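Local coordinates for cGAS/DncV-like nucleotidyltransferase in E. coli homolog (PDB 6E0M) that synthesises cyclic dinucleotide second messengers in response to phage infection, as the signalling enzyme of a CBASS antivirus system, at the diphosphate site. Coordinates in Å, arbitrary orientation; residue numbers count along the deposited sequence, not the author numbering.

The diphosphate site. Residues 14, 53, 187, 191, 194. With DPO (diphosphate), chain B.
An arginine cluster spanning the loop residue before helix 188-205 and the first two turns of that helix forms an anion pocket in this cyclic dinucleotide synthase, and it illustrates how three guanidinium groups can share the oxygens of one phosphate. Diphosphate is a product of the nucleotidyl transfer, but the structure alone does not show whether this molecule came from catalysis, purification or crystallisation. Its P2 phosphate is held by paired hydrogen bonds, with a salt bridge from each of the three arginines, and each terminal oxygen, O5, O6 and O7, accepts from two arginines. Arg187 bends at chi2 and chi3 (56° at the latter) and turns the side of its guanidinium to the ligand, NE reaching diphosphate O6 at 2.8 Å and NH2 reaching O7. Arg191 also binds side-on, but on a chain extended from CG to NE; its NE donates almost straight to diphosphate O5 at 2.9 Å (171° at the hydrogen), while NH2 takes O6. CB of Arg187 lies 3.6 Å above the plane of the Arg191 guanidinium, over its centre, which should help to fix its tilt. Arg194 instead comes end-on, NH1 to diphosphate O5 at 2.9 Å and NH2 to O7. Its other edge is anchored by the backbone carbonyl of Asn53, whose O accepts from both NE and NH2 in the guanidinium plane, and CD of Pro14 rests against one face. Asn53 thus positions Arg194 and also binds the ligand directly: with CG anti to the backbone N (chi1 -157°), its amide ND2 meets diphosphate O2, on P1, at 3.1 Å. Water 2 links this same nitrogen to O7, and water 1 joins O7 to the Arg187 carbonyl. The concentrated positive charge of the three arginines probably balances negative charge on the diphosphate. In the fold, Arg191 and Arg194 project from helix 188-205 and Arg187 from the loop just before it, facing Pro14 in an N-terminal loop and Asn53 immediately after helix 48-52.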
loop_
_atom_site.group_PDB
_atom_site.type_symbol
_atom_site.label_atom_id
_atom_site.label_comp_id
_atom_site.label_asym_id
_atom_site.label_seq_id
_atom_site.Cartn_x
_atom_site.Cartn_y
_atom_site.Cartn_z
ATOM N N PRO A 14 4.538 -0.145 13.973
ATOM C CA PRO A 14 3.812 -1.149 13.183
ATOM C C PRO A 14 3.095 -2.110 14.113
ATOM O O PRO A 14 3.584 -2.437 15.197
ATOM C CB PRO A 14 4.907 -1.842 12.367
ATOM C CG PRO A 14 6.177 -1.531 13.054
ATOM C CD PRO A 14 6.000 -0.304 13.910
ATOM N N ASN A 53 5.606 -2.207 5.495
ATOM C CA ASN A 53 5.617 -2.154 6.961
ATOM C C ASN A 53 4.855 -0.940 7.491
ATOM O O ASN A 53 5.320 -0.214 8.372
ATOM C CB ASN A 53 7.046 -2.183 7.511
ATOM C CG ASN A 53 7.110 -2.679 8.942
ATOM O OD1 ASN A 53 6.262 -3.473 9.375
ATOM N ND2 ASN A 53 8.125 -2.235 9.687
ATOM N N ARG A 187 13.995 7.355 10.688
ATOM C CA ARG A 187 12.906 6.382 10.685
ATOM C C ARG A 187 11.547 7.051 10.837
ATOM O O ARG A 187 10.522 6.365 10.995
ATOM C CB ARG A 187 13.126 5.315 11.764
ATOM C CG ARG A 187 14.542 4.745 11.706
ATOM C CD ARG A 187 14.631 3.291 12.142
ATOM N NE ARG A 187 13.729 2.477 11.343
ATOM C CZ ARG A 187 13.968 2.094 10.096
ATOM N NH1 ARG A 187 15.110 2.419 9.496
ATOM N NH2 ARG A 187 13.057 1.393 9.444
ATOM N N ARG A 191 6.967 6.246 10.276
ATOM C CA ARG A 191 6.288 6.483 11.539
ATOM C C ARG A 191 5.213 7.548 11.392
ATOM O O ARG A 191 4.126 7.410 11.969
ATOM C CB ARG A 191 7.304 6.833 12.614
ATOM C CG ARG A 191 8.092 5.599 13.028
ATOM C CD ARG A 191 9.234 5.884 13.967
ATOM N NE ARG A 191 10.087 4.700 14.100
ATOM C CZ ARG A 191 11.190 4.622 14.824
ATOM N NH1 ARG A 191 11.588 5.650 15.554
ATOM N NH2 ARG A 191 11.887 3.503 14.830
ATOM N N ARG A 194 2.291 6.011 9.548
ATOM C CA ARG A 194 1.473 5.188 10.439
ATOM C C ARG A 194 0.573 6.042 11.321
ATOM O O ARG A 194 -0.607 5.718 11.503
ATOM C CB ARG A 194 2.370 4.268 11.275
ATOM C CG ARG A 194 3.054 3.178 10.449
ATOM C CD ARG A 194 3.864 2.224 11.286
ATOM N NE ARG A 194 4.963 1.625 10.548
ATOM C CZ ARG A 194 6.252 1.796 10.823
ATOM N NH1 ARG A 194 6.643 2.586 11.811
ATOM N NH2 ARG A 194 7.155 1.211 10.069
HETATM P P1 DPO B . 10.368 -1.578 12.888
HETATM O O1 DPO B . 10.518 -1.626 14.390
HETATM O O2 DPO B . 9.535 -2.750 12.395
HETATM O O3 DPO B . 11.734 -1.610 12.223
HETATM O O4 DPO B . 9.577 -0.207 12.431
HETATM P P2 DPO B . 10.198 1.294 12.221
HETATM O O5 DPO B . 9.245 2.240 12.929
HETATM O O6 DPO B . 11.601 1.383 12.791
HETATM O O7 DPO B . 10.182 1.505 10.703
HETATM O O HOH W 1 10.374 3.994 9.726
HETATM O O HOH W 2 10.062 -0.319 8.810
#